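Long-range contacts in glutathione transferase (Phanerochaete chrysosporium, PDB 4F0C), which binds oxidized glutathione disulfide in this crystal and, as a fungal Ure2p-type enzyme of the glutathione transferase family, probably catalyses glutathione-dependent reactions: residues 25-30 with 208-213; 51-56 with 70-75; 106-111 with 171-176. All coordinates share one frame; numbering follows the deposited sequence.

Contact 1. Residues 25-30 with 208-213; sequences LRELGL and ITRPAI
Glu27 and Ala212 meet where helix 18-28 ends beside the start of helix 211-227. The CB of Ala212 points at the first helix and lies 3.6 Å from CD of Glu27. The Glu27 chain bends at chi2, which carries its carboxylate past this methyl group to Arg210. Arg210 grips it side-on with two nitrogens of its guanidinium edge. NE of Arg210 donates to OE2 of Glu27 at 2.6 Å, and NH2 of Arg210 donates to OE1 of Glu27 at 3.0 Å. Both oxygens are met on the syn side, and both bonds are nearly straight (169° and 164°). The two flat groups are twisted 32° apart. In this protein the salt bridge joins the thioredoxin-like N-terminal domain to the helical C-terminal domain of the glutathione transferase fold. Arg210 is also the N-cap residue of helix 211-227. A water receives the N-H of Ala212 at 3.0 Å and donates to OE1 of Glu27, so the carboxylate also reaches the first turn of that helix. Arg26 adds its aliphatic part, with its CB 3.9 Å from CB of Ala212. Its guanidinium turns away to salt bridges with Asp22 and Glu215.

Contact 2. Residues 51-56 with 70-75; sequences KYNPNG and VVWESD. With GDS (oxidized glutathione disulfide), chain B; SO4 (sulfate ion), chain C.
Asn53 lies flat over the indole of Trp72. Its CG is anti to the backbone N (chi1 -180°), which lays the amide on the ring with the planes 20° apart. OD1 of Asn53 sits over the centre of the indole face, 3.0 Å from CD2 of Trp72. CB of Asn53 makes a CH-pi contact over the five-membered ring. OD1 of Asn53 also accepts from N of Asn55 at 2.8 Å, an Asx turn, with the donor well above the carbonyl plane. The type I turn 53-56 precedes strand 60-63 in the thioredoxin-like domain, and Trp72 lies on strand 69-72. CG2 of Val70 meets the edge of the Tyr52 ring, 3.9 Å from CD1 of Tyr52. CD of Pro54 approaches NE1 of Trp72 at 3.5 Å. That N-H is given to O1 of a sulfate ion, probably from the crystallisation liquor and also held by Trp105 and Arg158 of the second subunit. One water links ND2 of Asn53, ND2 of Asn55 and OE2 of Glu73; OD1 of Asn55 bonds Arg146 of the second subunit. Glu73 and Ser74 bind the gamma-glutamyl end of one ligand half: OE1 of Glu73 accepts from its amino N1 at 2.7 Å, and N of Ser74 donates to its carboxylate OE2 at 2.9 Å, almost straight.

Contact 3. Residues 106-111 with 171-176; sequences LFFQAS and ISFVIW. With GDS (oxidized glutathione disulfide), chain B.
The core of the all-helical C-terminal domain of the glutathione transferase fold holds this contact, where Gln109 of helix 96-126 packs on Ser172 and Phe173. These two residues lie at the junction of helices 168-172 and 174-184. The CB of Gln109 sits over one face of the Phe173 ring in a CH-pi contact, 3.8 Å from the ring centroid and 18° off its normal. It is displaced toward the rim, near CZ. Phe108 comes to the same ring from the side. Its CD2 lies in the plane of the Phe173 ring at the edge, 3.7 Å from CZ of Phe173. The two rings are oblique, with their planes 51° apart. Phe173 is thus held on a face by one residue and at its edge by the residue before it.

The Gln109 CG is anti to the backbone N (chi1 -171°) and reaches over Ser172, where it lies 3.3 Å from OG of Ser172. That hydroxyl is hydrogen-bonded to the backbone O of Ala169. CB of Ser172 meets CD2 of Leu106 at 3.6 Å. All six touching residues are buried. Beyond CG the Gln109 chain bends at chi2, and its amide turns toward the glutathione site that lies between the two domains. NE2 of Gln109 comes within 3.8 Å of CD1 of Trp176 and is hydrogen-bonded to Gln113. OE1 of Gln109 accepts from Lys20 in helix 18-28, a tie to the N-terminal domain. Trp176 lines the ligand pocket. Its CZ2 packs against CB5 of the glutathione disulfide at 3.6 Å, and its NE1 is hydrogen-bonded to OD1 of Asn17.

Read from the N terminus, helix 18-28 opens the long loop that contact 1 closes only at 208-213, so it encloses both other contacts. Contact 2 closes a short loop within the thioredoxin-like domain, spanning strand 60-63. Contact 3 follows it in series and joins helix 96-126 to the helices around 171-176. Contacts 2 and 3 meet where Asp75 lies against Leu106, Gln109, Ala110 and Ser172, which joins the two domains. Both also touch the glutathione disulfide and the second subunit. Contacts 1 and 3 meet through Val174, packed on Ile208 and Ile213. Contacts 1 and 2 do not touch; their nearest atoms are about 10 Å apart.

Contact 1. Residues 25-30 with 208-213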
loop_
_atom_site.group_PDB
_atom_site.type_symbol
_atom_site.label_atom_id
_atom_site.label_comp_id
_atom_site.label_asym_id
_atom_site.label_seq_id
_atom_site.Cartn_x
_atom_site.Cartn_y
_atom_site.Cartn_z
ATOM N N LEU A 25 8.106 2.489 -18.060
ATOM C CA LEU A 25 8.879 3.426 -18.882
ATOM C C LEU A 25 9.225 2.781 -20.237
ATOM O O LEU A 25 9.149 3.439 -21.278
ATOM C CB LEU A 25 10.156 3.862 -18.158
ATOM C CG LEU A 25 9.945 4.775 -16.935
ATOM C CD1 LEU A 25 11.260 4.925 -16.186
ATOM C CD2 LEU A 25 9.412 6.147 -17.334
ATOM N N ARG A 26 9.601 1.497 -20.217
ATOM C CA ARG A 26 9.894 0.792 -21.475
ATOM C C ARG A 26 8.645 0.650 -22.342
ATOM O O ARG A 26 8.722 0.825 -23.550
ATOM C CB ARG A 26 10.520 -0.584 -21.228
ATOM C CG ARG A 26 11.908 -0.520 -20.613
ATOM C CD ARG A 26 12.576 -1.915 -20.421
ATOM N NE ARG A 26 13.684 -1.721 -19.491
ATOM C CZ ARG A 26 14.908 -1.338 -19.836
ATOM N NH1 ARG A 26 15.248 -1.202 -21.116
ATOM N NH2 ARG A 26 15.809 -1.117 -18.882
ATOM N N GLU A 27 7.511 0.302 -21.726
ATOM C CA GLU A 27 6.236 0.168 -22.459
ATOM C C GLU A 27 5.873 1.461 -23.190
ATOM O O GLU A 27 5.384 1.433 -24.319
ATOM C CB GLU A 27 5.076 -0.196 -21.500
ATOM C CG GLU A 27 5.099 -1.635 -20.977
ATOM C CD GLU A 27 4.572 -2.674 -21.985
ATOM O OE1 GLU A 27 4.525 -2.403 -23.196
ATOM O OE2 GLU A 27 4.190 -3.777 -21.548
ATOM N N LEU A 28 6.108 2.593 -22.534
ATOM C CA LEU A 28 5.760 3.898 -23.112
ATOM C C LEU A 28 6.855 4.486 -23.992
ATOM O O LEU A 28 6.658 5.533 -24.601
ATOM C CB LEU A 28 5.378 4.908 -22.004
ATOM C CG LEU A 28 3.959 4.711 -21.455
ATOM C CD1 LEU A 28 3.748 5.441 -20.097
ATOM C CD2 LEU A 28 2.920 5.156 -22.497
ATOM N N GLY A 29 8.013 3.833 -24.047
ATOM C CA GLY A 29 9.094 4.315 -24.894
ATOM C C GLY A 29 9.750 5.590 -24.361
ATOM O O GLY A 29 10.338 6.352 -25.120
ATOM N N LEU A 30 9.654 5.816 -23.056
ATOM C CA LEU A 30 10.181 7.035 -22.426
ATOM C C LEU A 30 11.677 6.912 -22.114
ATOM O O LEU A 30 12.167 5.819 -21.841
ATOM C CB LEU A 30 9.399 7.315 -21.135
ATOM C CG LEU A 30 7.933 7.734 -21.369
ATOM C CD1 LEU A 30 7.046 7.641 -20.095
ATOM C CD2 LEU A 30 7.889 9.151 -21.960
ATOM N N ILE A 208 4.439 -11.152 -18.966
ATOM C CA ILE A 208 5.894 -11.268 -19.065
ATOM C C ILE A 208 6.368 -11.576 -20.484
ATOM O O ILE A 208 7.554 -11.470 -20.768
ATOM C CB ILE A 208 6.480 -12.309 -18.084
ATOM C CG1 ILE A 208 6.024 -13.725 -18.444
ATOM C CG2 ILE A 208 6.113 -11.959 -16.623
ATOM C CD1 ILE A 208 6.645 -14.804 -17.545
ATOM N N THR A 209 5.448 -11.937 -21.375
ATOM C CA THR A 209 5.846 -12.168 -22.771
ATOM C C THR A 209 5.718 -10.906 -23.629
ATOM O O THR A 209 6.186 -10.880 -24.759
ATOM C CB THR A 209 5.110 -13.391 -23.412
ATOM O OG1 THR A 209 3.706 -13.168 -23.371
ATOM C CG2 THR A 209 5.392 -14.631 -22.624
ATOM N N ARG A 210 5.114 -9.841 -23.090
ATOM C CA ARG A 210 5.159 -8.551 -23.770
ATOM C C ARG A 210 6.623 -8.085 -23.881
ATOM O O ARG A 210 7.363 -8.137 -22.901
ATOM C CB ARG A 210 4.365 -7.493 -22.993
ATOM C CG ARG A 210 2.842 -7.710 -22.963
ATOM C CD ARG A 210 2.173 -6.571 -22.189
ATOM N NE ARG A 210 2.429 -5.271 -22.832
ATOM C CZ ARG A 210 1.761 -4.821 -23.889
ATOM N NH1 ARG A 210 0.814 -5.576 -24.447
ATOM N NH2 ARG A 210 2.048 -3.626 -24.400
ATOM N N PRO A 211 7.035 -7.602 -25.065
ATOM C CA PRO A 211 8.454 -7.301 -25.298
ATOM C C PRO A 211 9.071 -6.316 -24.302
ATOM O O PRO A 211 10.202 -6.554 -23.869
ATOM C CB PRO A 211 8.455 -6.721 -26.721
ATOM C CG PRO A 211 7.336 -7.462 -27.399
ATOM C CD PRO A 211 6.251 -7.534 -26.317
ATOM N N ALA A 212 8.356 -5.255 -23.933
ATOM C CA ALA A 212 8.908 -4.288 -22.971
ATOM C C ALA A 212 9.118 -4.930 -21.602
ATOM O O ALA A 212 10.120 -4.673 -20.924
ATOM C CB ALA A 212 8.010 -3.067 -22.844
ATOM N N ILE A 213 8.171 -5.764 -21.185
ATOM C CA ILE A 213 8.274 -6.387 -19.868
ATOM C C ILE A 213 9.354 -7.479 -19.876
ATOM O O ILE A 213 10.167 -7.584 -18.959
ATOM C CB ILE A 213 6.901 -6.910 -19.426
ATOM C CG1 ILE A 213 5.975 -5.700 -19.165
ATOM C CG2 ILE A 213 7.004 -7.742 -18.154
ATOM C CD1 ILE A 213 4.613 -6.080 -18.617
HETATM O O HOH W 1 5.642 -4.448 -24.807
#

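Contact 2. Residues 51-56 with 70-75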
loop_
_atom_site.group_PDB
_atom_site.type_symbol
_atom_site.label_atom_id
_atom_site.label_comp_id
_atom_site.label_asym_id
_atom_site.label_seq_id
_atom_site.Cartn_x
_atom_site.Cartn_y
_atom_site.Cartn_z
ATOM N N LYS A 51 17.052 13.091 0.593
ATOM C CA LYS A 51 16.598 14.359 0.014
ATOM C C LYS A 51 15.564 14.118 -1.089
ATOM O O LYS A 51 14.711 14.976 -1.356
ATOM C CB LYS A 51 17.783 15.223 -0.474
ATOM C CG LYS A 51 18.383 14.825 -1.824
ATOM C CD LYS A 51 19.633 15.691 -2.123
ATOM C CE LYS A 51 20.254 15.348 -3.471
ATOM N NZ LYS A 51 21.701 15.688 -3.567
ATOM N N TYR A 52 15.633 12.942 -1.719
ATOM C CA TYR A 52 14.635 12.526 -2.708
ATOM C C TYR A 52 13.478 11.755 -2.093
ATOM O O TYR A 52 12.340 11.925 -2.499
ATOM C CB TYR A 52 15.269 11.650 -3.776
ATOM C CG TYR A 52 16.310 12.401 -4.577
ATOM C CD1 TYR A 52 15.946 13.496 -5.358
ATOM C CD2 TYR A 52 17.644 12.037 -4.532
ATOM C CE1 TYR A 52 16.888 14.205 -6.083
ATOM C CE2 TYR A 52 18.605 12.748 -5.260
ATOM C CZ TYR A 52 18.208 13.818 -6.037
ATOM O OH TYR A 52 19.126 14.525 -6.762
ATOM N N ASN A 53 13.779 10.879 -1.141
ATOM C CA ASN A 53 12.729 10.127 -0.456
ATOM C C ASN A 53 13.010 10.071 1.034
ATOM O O ASN A 53 13.933 9.374 1.468
ATOM C CB ASN A 53 12.596 8.705 -1.047
ATOM C CG ASN A 53 11.502 7.895 -0.358
ATOM O OD1 ASN A 53 10.847 8.409 0.535
ATOM N ND2 ASN A 53 11.283 6.639 -0.793
ATOM N N PRO A 54 12.221 10.807 1.846
ATOM C CA PRO A 54 12.529 10.797 3.284
ATOM C C PRO A 54 12.391 9.406 3.885
ATOM O O PRO A 54 13.014 9.154 4.921
ATOM C CB PRO A 54 11.486 11.752 3.892
ATOM C CG PRO A 54 10.366 11.837 2.859
ATOM C CD PRO A 54 11.045 11.642 1.515
ATOM N N ASN A 55 11.588 8.544 3.260
ATOM C CA ASN A 55 11.433 7.145 3.685
ATOM C C ASN A 55 12.724 6.330 3.431
ATOM O O ASN A 55 12.920 5.274 4.039
ATOM C CB ASN A 55 10.231 6.467 3.016
ATOM C CG ASN A 55 9.891 5.106 3.653
ATOM O OD1 ASN A 55 10.011 4.957 4.861
ATOM N ND2 ASN A 55 9.522 4.112 2.840
ATOM N N GLY A 56 13.590 6.821 2.528
ATOM C CA GLY A 56 14.893 6.176 2.311
ATOM C C GLY A 56 14.774 4.757 1.731
ATOM O O GLY A 56 15.534 3.842 2.085
ATOM N N VAL A 70 9.936 15.288 -8.283
ATOM C CA VAL A 70 10.283 13.979 -7.702
ATOM C C VAL A 70 9.056 13.268 -7.156
ATOM O O VAL A 70 8.247 13.875 -6.456
ATOM C CB VAL A 70 11.272 14.152 -6.504
ATOM C CG1 VAL A 70 11.514 12.799 -5.791
ATOM C CG2 VAL A 70 12.601 14.818 -6.965
ATOM N N VAL A 71 8.932 11.967 -7.441
ATOM C CA VAL A 71 7.896 11.140 -6.842
ATOM C C VAL A 71 8.523 9.829 -6.341
ATOM O O VAL A 71 9.408 9.254 -6.990
ATOM C CB VAL A 71 6.758 10.826 -7.858
ATOM C CG1 VAL A 71 5.658 9.966 -7.199
ATOM C CG2 VAL A 71 6.147 12.133 -8.421
ATOM N N TRP A 72 8.087 9.375 -5.174
ATOM C CA TRP A 72 8.514 8.069 -4.672
ATOM C C TRP A 72 7.262 7.241 -4.308
ATOM O O TRP A 72 6.149 7.732 -4.487
ATOM C CB TRP A 72 9.531 8.230 -3.522
ATOM C CG TRP A 72 9.093 9.212 -2.376
ATOM C CD1 TRP A 72 9.330 10.589 -2.298
ATOM C CD2 TRP A 72 8.388 8.861 -1.165
ATOM N NE1 TRP A 72 8.791 11.091 -1.103
ATOM C CE2 TRP A 72 8.211 10.056 -0.406
ATOM C CE3 TRP A 72 7.908 7.647 -0.641
ATOM C CZ2 TRP A 72 7.564 10.068 0.842
ATOM C CZ3 TRP A 72 7.258 7.661 0.606
ATOM C CH2 TRP A 72 7.090 8.874 1.330
ATOM N N GLU A 73 7.461 6.021 -3.799
ATOM C CA GLU A 73 6.451 4.951 -3.798
ATOM C C GLU A 73 6.257 4.476 -5.231
ATOM O O GLU A 73 5.703 5.200 -6.071
ATOM C CB GLU A 73 5.104 5.341 -3.157
ATOM C CG GLU A 73 5.140 5.397 -1.615
ATOM C CD GLU A 73 5.532 4.055 -0.981
ATOM O OE1 GLU A 73 5.035 2.999 -1.413
ATOM O OE2 GLU A 73 6.367 4.061 -0.043
ATOM N N SER A 74 6.740 3.273 -5.512
ATOM C CA SER A 74 6.628 2.694 -6.854
ATOM C C SER A 74 5.242 2.884 -7.500
ATOM O O SER A 74 5.161 3.262 -8.669
ATOM C CB SER A 74 7.032 1.196 -6.859
ATOM O OG SER A 74 6.211 0.381 -6.006
ATOM N N ASP A 75 4.153 2.642 -6.756
ATOM C CA ASP A 75 2.849 2.694 -7.418
ATOM C C ASP A 75 2.379 4.133 -7.647
ATOM O O ASP A 75 1.607 4.406 -8.588
ATOM C CB ASP A 75 1.760 1.905 -6.644
ATOM C CG ASP A 75 1.937 0.402 -6.756
ATOM O OD1 ASP A 75 2.873 -0.084 -7.466
ATOM O OD2 ASP A 75 1.108 -0.305 -6.160
HETATM N N1 GDS B . 6.031 0.536 -0.753
HETATM C CA1 GDS B . 7.401 0.825 -1.324
HETATM C C1 GDS B . 7.347 0.955 -2.898
HETATM O OE1 GDS B . 6.526 0.239 -3.547
HETATM O OE2 GDS B . 8.090 1.835 -3.418
HETATM C CB1 GDS B . 8.439 -0.290 -0.947
HETATM C CG1 GDS B . 9.834 0.025 -1.534
HETATM C CD1 GDS B . 10.818 -0.970 -1.006
HETATM O O1 GDS B . 10.545 -1.897 -0.262
HETATM N N2 GDS B . 12.111 -0.762 -1.445
HETATM C CA2 GDS B . 13.224 -1.626 -1.006
HETATM C C2 GDS B . 14.265 -0.805 -0.285
HETATM O O2 GDS B . 14.593 0.298 -0.730
HETATM C CB2 GDS B . 13.964 -2.233 -2.221
HETATM S SG2 GDS B . 12.934 -3.497 -3.000
HETATM N N3 GDS B . 14.854 -1.372 0.788
HETATM C CA3 GDS B . 15.884 -0.654 1.486
HETATM C C3 GDS B . 15.661 -0.713 2.993
HETATM O OE3 GDS B . 16.595 -0.346 3.738
HETATM O OE4 GDS B . 14.522 -1.064 3.353
HETATM N N4 GDS B . 9.266 -4.362 0.417
HETATM C CA4 GDS B . 7.852 -4.499 0.795
HETATM C C4 GDS B . 6.979 -3.916 -0.354
HETATM O OE5 GDS B . 7.407 -3.999 -1.535
HETATM O OE6 GDS B . 5.892 -3.415 -0.003
HETATM C C5 GDS B . 10.190 -5.305 0.792
HETATM O O5 GDS B . 9.912 -6.309 1.449
HETATM C CA5 GDS B . 11.633 -5.103 0.347
HETATM N N5 GDS B . 12.572 -5.734 1.316
HETATM C CB5 GDS B . 11.781 -5.735 -1.041
HETATM S SG5 GDS B . 13.367 -5.231 -1.813
HETATM C CA6 GDS B . 13.963 -4.071 4.834
HETATM C C6 GDS B . 13.348 -5.130 5.835
HETATM O OE7 GDS B . 13.708 -5.095 7.032
HETATM O OE8 GDS B . 12.521 -5.937 5.360
HETATM N N6 GDS B . 14.497 -2.928 5.575
HETATM C CB6 GDS B . 15.049 -4.806 3.994
HETATM C CG6 GDS B . 14.451 -5.728 2.919
HETATM C CD6 GDS B . 13.552 -4.948 1.968
HETATM O O6 GDS B . 13.642 -3.739 1.722
HETATM S S SO4 C . 7.470 15.156 -0.251
HETATM O O1 SO4 C . 7.734 13.739 -0.541
HETATM O O2 SO4 C . 7.450 15.929 -1.474
HETATM O O3 SO4 C . 6.117 15.429 0.288
HETATM O O4 SO4 C . 8.470 15.578 0.689
HETATM O O HOH W 2 9.025 4.482 -0.121
#

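Contact 3. Residues 106-111 with 171-176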
loop_
_atom_site.group_PDB
_atom_site.type_symbol
_atom_site.label_atom_id
_atom_site.label_comp_id
_atom_site.label_asym_id
_atom_site.label_seq_id
_atom_site.Cartn_x
_atom_site.Cartn_y
_atom_site.Cartn_z
ATOM N N LEU A 106 -4.284 -0.951 -7.494
ATOM C CA LEU A 106 -2.916 -0.526 -7.140
ATOM C C LEU A 106 -2.695 -0.546 -5.619
ATOM O O LEU A 106 -1.641 -0.990 -5.133
ATOM C CB LEU A 106 -2.579 0.869 -7.705
ATOM C CG LEU A 106 -2.443 0.888 -9.229
ATOM C CD1 LEU A 106 -2.505 2.343 -9.780
ATOM C CD2 LEU A 106 -1.113 0.229 -9.599
ATOM N N PHE A 107 -3.677 -0.066 -4.870
ATOM C CA PHE A 107 -3.570 -0.120 -3.410
ATOM C C PHE A 107 -3.528 -1.550 -2.919
ATOM O O PHE A 107 -2.820 -1.853 -1.943
ATOM C CB PHE A 107 -4.677 0.680 -2.700
ATOM C CG PHE A 107 -4.302 2.146 -2.507
ATOM C CD1 PHE A 107 -3.453 2.533 -1.452
ATOM C CD2 PHE A 107 -4.729 3.112 -3.409
ATOM C CE1 PHE A 107 -3.067 3.884 -1.298
ATOM C CE2 PHE A 107 -4.361 4.460 -3.261
ATOM C CZ PHE A 107 -3.523 4.850 -2.222
ATOM N N PHE A 108 -4.271 -2.430 -3.581
ATOM C CA PHE A 108 -4.203 -3.851 -3.201
ATOM C C PHE A 108 -2.796 -4.411 -3.469
ATOM O O PHE A 108 -2.218 -5.119 -2.638
ATOM C CB PHE A 108 -5.295 -4.691 -3.891
ATOM C CG PHE A 108 -5.171 -6.186 -3.610
ATOM C CD1 PHE A 108 -5.045 -6.648 -2.317
ATOM C CD2 PHE A 108 -5.158 -7.107 -4.647
ATOM C CE1 PHE A 108 -4.918 -8.051 -2.031
ATOM C CE2 PHE A 108 -5.044 -8.499 -4.383
ATOM C CZ PHE A 108 -4.920 -8.963 -3.066
ATOM N N GLN A 109 -2.239 -4.067 -4.620
ATOM C CA GLN A 109 -0.866 -4.491 -4.912
ATOM C C GLN A 109 0.074 -3.938 -3.820
ATOM O O GLN A 109 0.917 -4.661 -3.264
ATOM C CB GLN A 109 -0.408 -3.956 -6.281
ATOM C CG GLN A 109 0.936 -4.564 -6.738
ATOM C CD GLN A 109 2.138 -3.945 -5.996
ATOM O OE1 GLN A 109 2.221 -2.721 -5.841
ATOM N NE2 GLN A 109 3.077 -4.799 -5.539
ATOM N N ALA A 110 -0.025 -2.638 -3.555
ATOM C CA ALA A 110 0.952 -1.980 -2.670
ATOM C C ALA A 110 0.892 -2.426 -1.206
ATOM O O ALA A 110 1.927 -2.423 -0.504
ATOM C CB ALA A 110 0.801 -0.450 -2.752
ATOM N N SER A 111 -0.302 -2.776 -0.738
ATOM C CA SER A 111 -0.499 -3.074 0.686
ATOM C C SER A 111 -0.620 -4.584 0.918
ATOM O O SER A 111 -0.348 -5.090 2.002
ATOM C CB SER A 111 -1.755 -2.346 1.227
ATOM O OG SER A 111 -2.949 -2.801 0.589
ATOM N N ILE A 171 0.254 -4.304 -14.473
ATOM C CA ILE A 171 1.712 -4.281 -14.557
ATOM C C ILE A 171 2.327 -4.257 -13.159
ATOM O O ILE A 171 3.370 -4.877 -12.919
ATOM C CB ILE A 171 2.214 -3.075 -15.387
ATOM C CG1 ILE A 171 1.737 -3.210 -16.849
ATOM C CG2 ILE A 171 3.758 -2.954 -15.333
ATOM C CD1 ILE A 171 2.017 -1.930 -17.676
ATOM N N SER A 172 1.655 -3.572 -12.235
ATOM C CA SER A 172 2.189 -3.377 -10.887
ATOM C C SER A 172 2.417 -4.692 -10.140
ATOM O O SER A 172 3.257 -4.747 -9.249
ATOM C CB SER A 172 1.256 -2.451 -10.060
ATOM O OG SER A 172 0.094 -3.181 -9.667
ATOM N N PHE A 173 1.696 -5.753 -10.520
ATOM C CA PHE A 173 1.801 -7.052 -9.843
ATOM C C PHE A 173 2.901 -7.952 -10.388
ATOM O O PHE A 173 3.240 -8.969 -9.760
ATOM C CB PHE A 173 0.484 -7.861 -9.970
ATOM C CG PHE A 173 -0.624 -7.389 -9.073
ATOM C CD1 PHE A 173 -0.842 -7.995 -7.848
ATOM C CD2 PHE A 173 -1.483 -6.371 -9.473
ATOM C CE1 PHE A 173 -1.880 -7.564 -7.020
ATOM C CE2 PHE A 173 -2.513 -5.938 -8.656
ATOM C CZ PHE A 173 -2.729 -6.552 -7.423
ATOM N N VAL A 174 3.422 -7.619 -11.568
ATOM C CA VAL A 174 4.241 -8.573 -12.311
ATOM C C VAL A 174 5.513 -8.957 -11.561
ATOM O O VAL A 174 5.799 -10.146 -11.407
ATOM C CB VAL A 174 4.591 -8.039 -13.724
ATOM C CG1 VAL A 174 5.616 -8.968 -14.394
ATOM C CG2 VAL A 174 3.309 -7.963 -14.568
ATOM N N ILE A 175 6.281 -7.964 -11.097
ATOM C CA ILE A 175 7.628 -8.289 -10.582
ATOM C C ILE A 175 7.580 -9.171 -9.318
ATOM O O ILE A 175 8.313 -10.170 -9.237
ATOM C CB ILE A 175 8.559 -7.055 -10.420
ATOM C CG1 ILE A 175 10.015 -7.499 -10.179
ATOM C CG2 ILE A 175 8.054 -6.099 -9.310
ATOM C CD1 ILE A 175 10.708 -8.130 -11.407
ATOM N N TRP A 176 6.685 -8.855 -8.376
ATOM C CA TRP A 176 6.565 -9.702 -7.186
ATOM C C TRP A 176 5.986 -11.081 -7.504
ATOM O O TRP A 176 6.341 -12.072 -6.850
ATOM C CB TRP A 176 5.741 -9.029 -6.092
ATOM C CG TRP A 176 6.526 -8.046 -5.250
ATOM C CD1 TRP A 176 6.416 -6.675 -5.262
ATOM C CD2 TRP A 176 7.536 -8.360 -4.272
ATOM N NE1 TRP A 176 7.294 -6.134 -4.358
ATOM C CE2 TRP A 176 7.980 -7.140 -3.727
ATOM C CE3 TRP A 176 8.082 -9.562 -3.785
ATOM C CZ2 TRP A 176 8.964 -7.075 -2.738
ATOM C CZ3 TRP A 176 9.062 -9.502 -2.799
ATOM C CH2 TRP A 176 9.490 -8.270 -2.284
HETATM N N1 GDS B . 6.031 0.536 -0.753
HETATM C CA1 GDS B . 7.401 0.825 -1.324
HETATM C C1 GDS B . 7.347 0.955 -2.898
HETATM O OE1 GDS B . 6.526 0.239 -3.547
HETATM O OE2 GDS B . 8.090 1.835 -3.418
HETATM C CB1 GDS B . 8.439 -0.290 -0.947
HETATM C CG1 GDS B . 9.834 0.025 -1.534
HETATM C CD1 GDS B . 10.818 -0.970 -1.006
HETATM O O1 GDS B . 10.545 -1.897 -0.262
HETATM N N2 GDS B . 12.111 -0.762 -1.445
HETATM C CA2 GDS B . 13.224 -1.626 -1.006
HETATM C C2 GDS B . 14.265 -0.805 -0.285
HETATM O O2 GDS B . 14.593 0.298 -0.730
HETATM C CB2 GDS B . 13.964 -2.233 -2.221
HETATM S SG2 GDS B . 12.934 -3.497 -3.000
HETATM N N3 GDS B . 14.854 -1.372 0.788
HETATM C CA3 GDS B . 15.884 -0.654 1.486
HETATM C C3 GDS B . 15.661 -0.713 2.993
HETATM O OE3 GDS B . 16.595 -0.346 3.738
HETATM O OE4 GDS B . 14.522 -1.064 3.353
HETATM N N4 GDS B . 9.266 -4.362 0.417
HETATM C CA4 GDS B . 7.852 -4.499 0.795
HETATM C C4 GDS B . 6.979 -3.916 -0.354
HETATM O OE5 GDS B . 7.407 -3.999 -1.535
HETATM O OE6 GDS B . 5.892 -3.415 -0.003
HETATM C C5 GDS B . 10.190 -5.305 0.792
HETATM O O5 GDS B . 9.912 -6.309 1.449
HETATM C CA5 GDS B . 11.633 -5.103 0.347
HETATM N N5 GDS B . 12.572 -5.734 1.316
HETATM C CB5 GDS B . 11.781 -5.735 -1.041
HETATM S SG5 GDS B . 13.367 -5.231 -1.813
HETATM C CA6 GDS B . 13.963 -4.071 4.834
HETATM C C6 GDS B . 13.348 -5.130 5.835
HETATM O OE7 GDS B . 13.708 -5.095 7.032
HETATM O OE8 GDS B . 12.521 -5.937 5.360
HETATM N N6 GDS B . 14.497 -2.928 5.575
HETATM C CB6 GDS B . 15.049 -4.806 3.994
HETATM C CG6 GDS B . 14.451 -5.728 2.919
HETATM C CD6 GDS B . 13.552 -4.948 1.968
HETATM O O6 GDS B . 13.642 -3.739 1.722
#